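Local coordinates for protein DNMT2 (Spodoptera frugiperda, PDB 4H0N) that probably methylates cytosine 38 in the anticodon loop of tRNA(Asp), and also cytosine in DNA, with S-adenosyl-L-methionine as methyl donor, at residues A[80-85]-A[98-103]; A[104-109]-A[137-142]; A[127-132]-A[160-165]. The protein carries 3 engineered substitutions. All coordinates share one frame; numbering follows the deposited sequence.

Contact 1: A[80-85]-A[98-103]; sequences QPFTRN and SFLYLI. With SAH (S-adenosyl-L-homocysteine), chain E.
Ser98 OG lies 2.9 Å from N6 of S-adenosyl-L-homocysteine and accepts a weak hydrogen bond from this adenine amino group. The N-H...O angle is only 122°, so the bond is strongly bent. The same hydroxyl also makes a weak hydrogen bond with the carbonyl oxygen of Thr96. Two polar groups therefore meet at one small side chain. Gln80 reaches toward this site from 80-85. Its chi1 of -75° sets CG beside the backbone N, and the extended chain carries the amide toward the adenine. OE1 stays 4.5 Å from Ser98 OG and 3.9 Å from N7 of the cofactor product. Both are loose approaches and not hydrogen bonds. Farther from the ligand the contact turns apolar. Phe82 CE1 meets Leu100 CG at 4.0 Å, and Leu100 CD1 lies equally near the same ring carbon. The leucine comes at the ring obliquely. Leu100 stands in the first turn of helix 99-105, and it also touches Leu131 of helix 127-138. Backbone hydrogen bonds of Pro81 with Asn97 and of Phe82 with Leu89 tie the loop down beside this pair. Gln80 directly follows Cys79, which is probably the catalytic cysteine of this C5-methyltransferase. The contact thus joins the segment after the probable catalytic cysteine to the adenine end of the cofactor pocket. Its chemistry implies that the two segments give the adenine amino group a weak, bent bond, which would probably add little specificity, while loop and helix meet through sparse apolar packing.

Contact 2: A[104-109]-A[137-142]; sequences GILDQL and KECNFI. With CA (calcium ion), chain F.
Cys139 points its thiol at the backbone of Leu106 and Asp107, and the two side chains there diverge around it. SG lies 3.7 Å from Asp107 CA, with the aspartate CB at 4.0 Å. Leu106 approaches the same sulfur from its branch point, CG to SG being 4.2 Å. The sulfur therefore rests against the main chain as well as against side-chain carbon. No hydrogen bond crosses between the two segments. Cys139 CB also sits at the edge of the Phe141 ring, in its plane. The first side-chain bond of Phe141 points toward 104-109, and its CE2 comes to 4.6 Å from Leu106 CD1.

Cys139 is the residue at which helix 127-138 gives way. A Schellman motif closes that helix: Phe141 N bonds to the carbonyl oxygen of Leu136, and Asn140 N to that of Lys137. Asn140 takes the positive phi this turn needs, 58°. The chain then enters strand 141-148, an outermost strand of the seven-stranded mixed sheet in this Rossmann-like methyltransferase fold. Leu106 also packs on Lys135 and Leu136 of the helix, and Phe141 shares Leu136 with it.

The Asp107 carboxylate turns away from the cysteine. With chi1 at 59°, CG lies between the backbone N and the carbonyl carbon, and the acid folds back toward the end of helix 99-105. There OD1 binds a calcium ion at 2.5 Å. The carbonyl oxygen of Gly104 is a second ligand of this calcium, at 2.9 Å. Lys135 NZ makes a weak hydrogen bond to Asp107 OD1, which probably adds a positive charge beside the metal-bound oxygen.

Contact 3: A[127-132]-A[160-165]; sequences TVRNLF and LRYYCT
The Phe132 ring receives Cys164 at its edge. SG lies 3.8 Å from Phe132 CE2 and 5.2 Å from the ring centroid, near the ring plane. This is a sulfur-aromatic contact made from the side of the ring and not over a face. Both side chains take the same first torsion: CG of Phe132 (chi1 163°) and SG of Cys164 (chi1 -180°) lie opposite their own backbone N, and this turns both groups toward the helix-strand interface. Met117 of strand 114-119 also packs on Phe132.

The Tyr162 ring is met obliquely by Arg129. Tyr162 OH lies 4.1 Å from Arg129 CG, so the hydroxyl end touches the aliphatic part of the arginine. The guanidinium and ring planes stand 80° apart. Phe123 makes an edge-to-face pair with Tyr162. OE2 of Glu145, on strand 141-148, takes both polar ends: a salt bridge with Arg129 NE and a hydrogen bond with Tyr162 OH. Within the helix, Arg129 NH1 donates to Asn130 OD1 at 2.6 Å.

Helix 127-138 is thus laid on strand 161-168 of the central sheet. The chemistry implies a largely apolar junction beneath the helix, with one carboxylate oxygen linking a buried tyrosine hydroxyl to an arginine that Asn130 also holds.

Contact 3 is buried, whereas contacts 1 and 2 are partly exposed. Contacts 1 and 2 divide helix 99-105: the residue before its start borders the cofactor product, and its end the calcium ion. Contacts 2 and 3 divide helix 127-138 and reach neighbouring strands of the same sheet. Contact 1 touches contact 3 directly, since Phe99 and Ile103 pack on Val128, Leu131 and Phe132. Chemistry follows place. Contact 1 is thin and ends at a ligand amino group. Contact 2 sets a cysteine against backbone beside a metal site. Contact 3 pairs rings with sulfur and arginine, and an acid from the sheet settles its polar ends.

Contact 1: A[80-85]-A[98-103]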
loop_
_atom_site.group_PDB
_atom_site.type_symbol
_atom_site.label_atom_id
_atom_site.label_comp_id
_atom_site.label_asym_id
_atom_site.label_seq_id
_atom_site.Cartn_x
_atom_site.Cartn_y
_atom_site.Cartn_z
ATOM N N GLN A 80 1.743 7.619 12.406
ATOM C CA GLN A 80 2.686 8.587 12.862
ATOM C C GLN A 80 2.325 8.868 14.277
ATOM O O GLN A 80 1.203 8.658 14.671
ATOM C CB GLN A 80 2.565 9.843 12.048
ATOM C CG GLN A 80 3.149 9.707 10.682
ATOM C CD GLN A 80 3.190 11.021 9.972
ATOM O OE1 GLN A 80 2.170 11.622 9.740
ATOM N NE2 GLN A 80 4.369 11.457 9.597
ATOM N N PRO A 81 3.297 9.310 15.046
ATOM C CA PRO A 81 3.118 9.558 16.469
ATOM C C PRO A 81 2.303 10.781 16.813
ATOM O O PRO A 81 2.182 11.693 16.042
ATOM C CB PRO A 81 4.544 9.746 16.965
ATOM C CG PRO A 81 5.357 9.975 15.756
ATOM C CD PRO A 81 4.709 9.150 14.714
ATOM N N PHE A 82 1.720 10.757 17.990
ATOM C CA PHE A 82 1.214 11.940 18.628
ATOM C C PHE A 82 2.135 12.410 19.742
ATOM O O PHE A 82 2.160 13.564 20.056
ATOM C CB PHE A 82 -0.173 11.662 19.187
ATOM C CG PHE A 82 -1.080 10.995 18.214
ATOM C CD1 PHE A 82 -1.941 11.736 17.458
ATOM C CD2 PHE A 82 -1.040 9.639 18.037
ATOM C CE1 PHE A 82 -2.772 11.140 16.556
ATOM C CE2 PHE A 82 -1.862 9.031 17.128
ATOM C CZ PHE A 82 -2.735 9.788 16.388
ATOM N N THR A 83 2.912 11.513 20.319
ATOM C CA THR A 83 3.746 11.869 21.447
ATOM C C THR A 83 5.183 11.370 21.334
ATOM O O THR A 83 5.439 10.324 20.783
ATOM C CB THR A 83 3.097 11.422 22.774
ATOM O OG1 THR A 83 3.504 10.100 23.107
ATOM C CG2 THR A 83 1.623 11.427 22.651
ATOM N N ARG A 84 6.126 12.145 21.835
ATOM C CA ARG A 84 7.487 11.667 21.946
ATOM C C ARG A 84 8.023 11.807 23.363
ATOM O O ARG A 84 7.985 12.873 23.948
ATOM C CB ARG A 84 8.394 12.356 20.931
ATOM C CG ARG A 84 9.807 12.616 21.421
ATOM C CD ARG A 84 10.864 12.102 20.454
ATOM N NE ARG A 84 10.288 11.604 19.219
ATOM C CZ ARG A 84 9.550 12.345 18.403
ATOM N NH1 ARG A 84 9.052 11.829 17.292
ATOM N NH2 ARG A 84 9.312 13.609 18.708
ATOM N N ASN A 85 8.547 10.709 23.884
ATOM C CA ASN A 85 9.059 10.648 25.253
ATOM C C ASN A 85 8.351 11.544 26.267
ATOM O O ASN A 85 8.988 12.322 26.978
ATOM C CB ASN A 85 10.588 10.820 25.308
ATOM C CG ASN A 85 11.066 12.104 24.656
ATOM O OD1 ASN A 85 11.647 12.083 23.570
ATOM N ND2 ASN A 85 10.835 13.228 25.323
ATOM N N SER A 98 -2.206 13.179 11.553
ATOM C CA SER A 98 -3.122 14.198 11.079
ATOM C C SER A 98 -4.552 13.681 11.075
ATOM O O SER A 98 -5.493 14.444 10.871
ATOM C CB SER A 98 -2.713 14.611 9.666
ATOM O OG SER A 98 -1.322 14.391 9.468
ATOM N N PHE A 99 -4.703 12.382 11.315
ATOM C CA PHE A 99 -5.985 11.696 11.163
ATOM C C PHE A 99 -7.069 12.193 12.117
ATOM O O PHE A 99 -8.250 12.243 11.756
ATOM C CB PHE A 99 -5.800 10.187 11.327
ATOM C CG PHE A 99 -6.966 9.381 10.839
ATOM C CD1 PHE A 99 -7.426 9.528 9.541
ATOM C CD2 PHE A 99 -7.598 8.470 11.670
ATOM C CE1 PHE A 99 -8.505 8.790 9.082
ATOM C CE2 PHE A 99 -8.678 7.729 11.217
ATOM C CZ PHE A 99 -9.132 7.889 9.922
ATOM N N LEU A 100 -6.665 12.552 13.332
ATOM C CA LEU A 100 -7.598 13.070 14.326
ATOM C C LEU A 100 -8.358 14.292 13.815
ATOM O O LEU A 100 -9.501 14.528 14.207
ATOM C CB LEU A 100 -6.869 13.420 15.624
ATOM C CG LEU A 100 -6.591 12.250 16.565
ATOM C CD1 LEU A 100 -6.153 12.762 17.925
ATOM C CD2 LEU A 100 -7.814 11.354 16.691
ATOM N N TYR A 101 -7.715 15.066 12.946
ATOM C CA TYR A 101 -8.343 16.232 12.351
ATOM C C TYR A 101 -9.522 15.841 11.466
ATOM O O TYR A 101 -10.540 16.533 11.440
ATOM C CB TYR A 101 -7.331 17.031 11.538
ATOM C CG TYR A 101 -7.950 18.193 10.807
ATOM C CD1 TYR A 101 -8.145 18.152 9.431
ATOM C CD2 TYR A 101 -8.359 19.329 11.500
ATOM C CE1 TYR A 101 -8.712 19.217 8.762
ATOM C CE2 TYR A 101 -8.932 20.400 10.837
ATOM C CZ TYR A 101 -9.104 20.340 9.470
ATOM O OH TYR A 101 -9.672 21.405 8.811
ATOM N N LEU A 102 -9.379 14.731 10.745
ATOM C CA LEU A 102 -10.441 14.255 9.862
ATOM C C LEU A 102 -11.668 13.823 10.649
ATOM O O LEU A 102 -12.781 14.260 10.356
ATOM C CB LEU A 102 -9.945 13.108 8.981
ATOM C CG LEU A 102 -8.833 13.484 8.001
ATOM C CD1 LEU A 102 -8.530 12.326 7.066
ATOM C CD2 LEU A 102 -9.195 14.738 7.215
ATOM N N ILE A 103 -11.453 12.967 11.644
ATOM C CA ILE A 103 -12.519 12.512 12.528
ATOM C C ILE A 103 -13.313 13.695 13.062
ATOM O O ILE A 103 -14.543 13.650 13.149
ATOM C CB ILE A 103 -11.950 11.716 13.715
ATOM C CG1 ILE A 103 -11.253 10.446 13.213
ATOM C CG2 ILE A 103 -13.046 11.378 14.715
ATOM C CD1 ILE A 103 -10.565 9.646 14.301
HETATM N N SAH E . -1.697 5.458 -0.517
HETATM C CA SAH E . -0.654 6.349 -1.015
HETATM C CB SAH E . 0.275 6.860 0.093
HETATM C CG SAH E . 0.039 6.373 1.520
HETATM S SD SAH E . 1.528 6.573 2.538
HETATM C C SAH E . 0.134 5.723 -2.170
HETATM O O SAH E . 1.345 5.917 -2.301
HETATM O OXT SAH E . -0.418 5.018 -3.012
HETATM C "C5'" SAH E . 0.941 8.125 3.267
HETATM C "C4'" SAH E . 1.421 9.384 2.542
HETATM O "O4'" SAH E . 0.703 10.503 3.024
HETATM C "C3'" SAH E . 2.899 9.693 2.749
HETATM O "O3'" SAH E . 3.595 9.521 1.535
HETATM C "C2'" SAH E . 2.961 11.146 3.194
HETATM O "O2'" SAH E . 3.784 11.910 2.342
HETATM C "C1'" SAH E . 1.531 11.648 3.103
HETATM N N9 SAH E . 1.160 12.470 4.273
HETATM C C8 SAH E . 1.485 12.236 5.586
HETATM N N7 SAH E . 0.950 13.219 6.346
HETATM C C5 SAH E . 0.289 14.081 5.541
HETATM C C6 SAH E . -0.427 15.245 5.794
HETATM N N6 SAH E . -0.554 15.700 7.037
HETATM N N1 SAH E . -1.007 15.929 4.745
HETATM C C2 SAH E . -0.873 15.457 3.454
HETATM N N3 SAH E . -0.160 14.302 3.209
HETATM C C4 SAH E . 0.413 13.623 4.235
#

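Contact 2: A[104-109]-A[137-142]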
loop_
_atom_site.group_PDB
_atom_site.type_symbol
_atom_site.label_atom_id
_atom_site.label_comp_id
_atom_site.label_asym_id
_atom_site.label_seq_id
_atom_site.Cartn_x
_atom_site.Cartn_y
_atom_site.Cartn_z
ATOM N N GLY A 104 -12.597 14.762 13.399
ATOM C CA GLY A 104 -13.221 15.987 13.852
ATOM C C GLY A 104 -14.165 16.558 12.817
ATOM O O GLY A 104 -15.355 16.665 13.078
ATOM N N ILE A 105 -13.647 16.887 11.637
ATOM C CA ILE A 105 -14.418 17.612 10.633
ATOM C C ILE A 105 -15.459 16.780 9.901
ATOM O O ILE A 105 -16.043 17.254 8.931
ATOM C CB ILE A 105 -13.520 18.251 9.549
ATOM C CG1 ILE A 105 -12.740 17.173 8.795
ATOM C CG2 ILE A 105 -12.597 19.300 10.151
ATOM C CD1 ILE A 105 -12.162 17.654 7.485
ATOM N N LEU A 106 -15.699 15.552 10.344
ATOM C CA LEU A 106 -16.621 14.681 9.620
ATOM C C LEU A 106 -18.075 15.174 9.641
ATOM O O LEU A 106 -18.778 15.107 8.632
ATOM C CB LEU A 106 -16.529 13.243 10.136
ATOM C CG LEU A 106 -17.133 12.185 9.208
ATOM C CD1 LEU A 106 -16.644 12.358 7.769
ATOM C CD2 LEU A 106 -16.798 10.797 9.724
ATOM N N ASP A 107 -18.517 15.684 10.785
ATOM C CA ASP A 107 -19.896 16.133 10.946
ATOM C C ASP A 107 -20.249 17.334 10.066
ATOM O O ASP A 107 -21.419 17.702 9.946
ATOM C CB ASP A 107 -20.171 16.476 12.410
ATOM C CG ASP A 107 -19.254 17.562 12.929
ATOM O OD1 ASP A 107 -18.061 17.527 12.584
ATOM O OD2 ASP A 107 -19.723 18.450 13.671
ATOM N N GLN A 108 -19.245 17.956 9.463
ATOM C CA GLN A 108 -19.489 19.113 8.616
ATOM C C GLN A 108 -19.036 18.859 7.187
ATOM O O GLN A 108 -18.856 19.791 6.403
ATOM C CB GLN A 108 -18.817 20.352 9.196
ATOM C CG GLN A 108 -17.438 20.079 9.740
ATOM C CD GLN A 108 -17.013 21.102 10.768
ATOM O OE1 GLN A 108 -17.842 21.631 11.508
ATOM N NE2 GLN A 108 -15.715 21.384 10.825
ATOM N N LEU A 109 -18.843 17.587 6.858
ATOM C CA LEU A 109 -18.603 17.187 5.481
ATOM C C LEU A 109 -19.928 16.693 4.916
ATOM O O LEU A 109 -20.069 15.523 4.553
ATOM C CB LEU A 109 -17.519 16.109 5.407
ATOM C CG LEU A 109 -16.136 16.578 5.887
ATOM C CD1 LEU A 109 -15.075 15.491 5.760
ATOM C CD2 LEU A 109 -15.696 17.840 5.155
ATOM N N LYS A 137 -20.943 6.489 13.191
ATOM C CA LYS A 137 -22.291 6.238 13.689
ATOM C C LYS A 137 -23.006 7.543 13.996
ATOM O O LYS A 137 -24.195 7.687 13.725
ATOM C CB LYS A 137 -22.247 5.386 14.957
ATOM C CG LYS A 137 -21.839 3.940 14.766
ATOM C CD LYS A 137 -21.644 3.276 16.124
ATOM C CE LYS A 137 -22.172 1.851 16.142
ATOM N NZ LYS A 137 -21.526 0.995 15.107
ATOM N N GLU A 138 -22.267 8.488 14.570
ATOM C CA GLU A 138 -22.801 9.789 14.949
ATOM C C GLU A 138 -23.278 10.562 13.732
ATOM O O GLU A 138 -24.236 11.331 13.817
ATOM C CB GLU A 138 -21.723 10.603 15.667
ATOM C CG GLU A 138 -22.052 10.989 17.097
ATOM C CD GLU A 138 -20.808 11.310 17.908
ATOM O OE1 GLU A 138 -20.052 12.225 17.516
ATOM O OE2 GLU A 138 -20.578 10.636 18.932
ATOM N N CYS A 139 -22.601 10.358 12.605
ATOM C CA CYS A 139 -22.892 11.109 11.387
ATOM C C CYS A 139 -23.760 10.312 10.420
ATOM O O CYS A 139 -23.813 10.610 9.225
ATOM C CB CYS A 139 -21.594 11.543 10.704
ATOM S SG CYS A 139 -20.520 12.566 11.745
ATOM N N ASN A 140 -24.437 9.300 10.957
ATOM C CA ASN A 140 -25.322 8.420 10.186
ATOM C C ASN A 140 -24.642 7.693 9.009
ATOM O O ASN A 140 -25.213 7.541 7.924
ATOM C CB ASN A 140 -26.578 9.177 9.760
ATOM C CG ASN A 140 -27.161 10.012 10.896
ATOM O OD1 ASN A 140 -27.744 9.480 11.846
ATOM N ND2 ASN A 140 -26.996 11.328 10.806
ATOM N N PHE A 141 -23.416 7.239 9.254
ATOM C CA PHE A 141 -22.690 6.403 8.319
ATOM C C PHE A 141 -22.885 4.947 8.694
ATOM O O PHE A 141 -22.953 4.615 9.888
ATOM C CB PHE A 141 -21.199 6.751 8.335
ATOM C CG PHE A 141 -20.825 7.844 7.373
ATOM C CD1 PHE A 141 -20.388 7.530 6.101
ATOM C CD2 PHE A 141 -20.914 9.185 7.735
ATOM C CE1 PHE A 141 -20.045 8.517 5.201
ATOM C CE2 PHE A 141 -20.569 10.186 6.833
ATOM C CZ PHE A 141 -20.136 9.847 5.562
ATOM N N ILE A 142 -23.004 4.086 7.684
ATOM C CA ILE A 142 -22.959 2.646 7.910
ATOM C C ILE A 142 -21.662 2.135 7.302
ATOM O O ILE A 142 -21.122 2.751 6.381
ATOM C CB ILE A 142 -24.140 1.926 7.279
ATOM C CG1 ILE A 142 -24.329 2.352 5.818
ATOM C CG2 ILE A 142 -25.405 2.206 8.075
ATOM C CD1 ILE A 142 -25.464 1.612 5.134
HETATM CA CA CA F . -16.856 18.734 14.406
#

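Contact 3: A[127-132]-A[160-165]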
loop_
_atom_site.group_PDB
_atom_site.type_symbol
_atom_site.label_atom_id
_atom_site.label_comp_id
_atom_site.label_asym_id
_atom_site.label_seq_id
_atom_site.Cartn_x
_atom_site.Cartn_y
_atom_site.Cartn_z
ATOM N N THR A 127 -7.224 2.889 19.811
ATOM C CA THR A 127 -8.185 3.842 20.362
ATOM C C THR A 127 -8.702 4.765 19.273
ATOM O O THR A 127 -9.851 5.214 19.320
ATOM C CB THR A 127 -7.572 4.719 21.465
ATOM O OG1 THR A 127 -6.277 5.172 21.055
ATOM C CG2 THR A 127 -7.454 3.942 22.760
ATOM N N VAL A 128 -7.843 5.050 18.301
ATOM C CA VAL A 128 -8.218 5.898 17.184
ATOM C C VAL A 128 -9.347 5.264 16.385
ATOM O O VAL A 128 -10.316 5.932 16.019
ATOM C CB VAL A 128 -7.028 6.161 16.255
ATOM C CG1 VAL A 128 -7.488 6.922 15.013
ATOM C CG2 VAL A 128 -5.934 6.922 16.998
ATOM N N ARG A 129 -9.218 3.968 16.120
ATOM C CA ARG A 129 -10.240 3.246 15.378
ATOM C C ARG A 129 -11.577 3.318 16.095
ATOM O O ARG A 129 -12.598 3.602 15.474
ATOM C CB ARG A 129 -9.822 1.792 15.148
ATOM C CG ARG A 129 -10.879 0.922 14.496
ATOM C CD ARG A 129 -11.545 0.028 15.523
ATOM N NE ARG A 129 -12.805 -0.525 15.035
ATOM C CZ ARG A 129 -13.789 -0.958 15.820
ATOM N NH1 ARG A 129 -13.663 -0.906 17.140
ATOM N NH2 ARG A 129 -14.904 -1.435 15.283
ATOM N N ASN A 130 -11.568 3.078 17.403
ATOM C CA ASN A 130 -12.800 3.137 18.183
ATOM C C ASN A 130 -13.467 4.505 18.095
ATOM O O ASN A 130 -14.690 4.603 18.025
ATOM C CB ASN A 130 -12.550 2.758 19.640
ATOM C CG ASN A 130 -12.179 1.296 19.805
ATOM O OD1 ASN A 130 -12.333 0.495 18.882
ATOM N ND2 ASN A 130 -11.696 0.939 20.988
ATOM N N LEU A 131 -12.656 5.556 18.089
ATOM C CA LEU A 131 -13.167 6.911 17.971
ATOM C C LEU A 131 -13.696 7.137 16.573
ATOM O O LEU A 131 -14.763 7.719 16.391
ATOM C CB LEU A 131 -12.065 7.926 18.242
ATOM C CG LEU A 131 -12.579 9.354 18.417
ATOM C CD1 LEU A 131 -13.300 9.467 19.750
ATOM C CD2 LEU A 131 -11.448 10.359 18.319
ATOM N N PHE A 132 -12.935 6.677 15.588
ATOM C CA PHE A 132 -13.279 6.892 14.191
ATOM C C PHE A 132 -14.608 6.249 13.815
ATOM O O PHE A 132 -15.424 6.852 13.123
ATOM C CB PHE A 132 -12.171 6.373 13.283
ATOM C CG PHE A 132 -12.599 6.196 11.865
ATOM C CD1 PHE A 132 -12.785 7.295 11.042
ATOM C CD2 PHE A 132 -12.827 4.929 11.352
ATOM C CE1 PHE A 132 -13.188 7.133 9.731
ATOM C CE2 PHE A 132 -13.232 4.760 10.046
ATOM C CZ PHE A 132 -13.411 5.861 9.232
ATOM N N LEU A 160 -1.179 -7.663 4.542
ATOM C CA LEU A 160 -2.288 -7.588 5.469
ATOM C C LEU A 160 -2.539 -6.136 5.881
ATOM O O LEU A 160 -1.663 -5.469 6.433
ATOM C CB LEU A 160 -1.995 -8.463 6.688
ATOM C CG LEU A 160 -3.137 -8.697 7.676
ATOM C CD1 LEU A 160 -4.411 -9.142 6.955
ATOM C CD2 LEU A 160 -2.719 -9.721 8.711
ATOM N N ARG A 161 -3.742 -5.654 5.588
ATOM C CA ARG A 161 -4.121 -4.276 5.865
ATOM C C ARG A 161 -5.548 -4.186 6.403
ATOM O O ARG A 161 -6.389 -5.051 6.140
ATOM C CB ARG A 161 -4.018 -3.435 4.596
ATOM C CG ARG A 161 -2.616 -3.268 4.063
ATOM C CD ARG A 161 -1.761 -2.557 5.081
ATOM N NE ARG A 161 -0.606 -1.900 4.479
ATOM C CZ ARG A 161 0.597 -2.456 4.362
ATOM N NH1 ARG A 161 0.806 -3.691 4.800
ATOM N NH2 ARG A 161 1.591 -1.777 3.806
ATOM N N TYR A 162 -5.809 -3.124 7.156
ATOM C CA TYR A 162 -7.145 -2.818 7.637
ATOM C C TYR A 162 -7.870 -1.990 6.593
ATOM O O TYR A 162 -7.275 -1.112 5.969
ATOM C CB TYR A 162 -7.058 -2.033 8.946
ATOM C CG TYR A 162 -8.359 -1.401 9.384
ATOM C CD1 TYR A 162 -9.233 -2.076 10.228
ATOM C CD2 TYR A 162 -8.713 -0.123 8.960
ATOM C CE1 TYR A 162 -10.422 -1.494 10.636
ATOM C CE2 TYR A 162 -9.896 0.459 9.356
ATOM C CZ TYR A 162 -10.745 -0.225 10.195
ATOM O OH TYR A 162 -11.924 0.365 10.586
ATOM N N TYR A 163 -9.160 -2.258 6.412
ATOM C CA TYR A 163 -9.986 -1.442 5.528
ATOM C C TYR A 163 -11.334 -1.132 6.148
ATOM O O TYR A 163 -11.899 -1.942 6.881
ATOM C CB TYR A 163 -10.212 -2.132 4.188
ATOM C CG TYR A 163 -8.953 -2.359 3.399
ATOM C CD1 TYR A 163 -8.454 -1.375 2.555
ATOM C CD2 TYR A 163 -8.259 -3.562 3.494
ATOM C CE1 TYR A 163 -7.302 -1.586 1.822
ATOM C CE2 TYR A 163 -7.103 -3.777 2.769
ATOM C CZ TYR A 163 -6.632 -2.787 1.934
ATOM O OH TYR A 163 -5.486 -2.993 1.207
ATOM N N CYS A 164 -11.846 0.050 5.835
ATOM C CA CYS A 164 -13.187 0.423 6.237
ATOM C C CYS A 164 -13.920 1.057 5.061
ATOM O O CYS A 164 -13.477 2.068 4.514
ATOM C CB CYS A 164 -13.136 1.392 7.418
ATOM S SG CYS A 164 -14.766 1.905 7.999
ATOM N N THR A 165 -15.025 0.445 4.653
ATOM C CA THR A 165 -15.896 1.046 3.651
ATOM C C THR A 165 -17.088 1.673 4.364
ATOM O O THR A 165 -17.979 0.969 4.832
ATOM C CB THR A 165 -16.369 0.021 2.602
ATOM O OG1 THR A 165 -16.810 -1.172 3.259
ATOM C CG2 THR A 165 -15.236 -0.330 1.651
#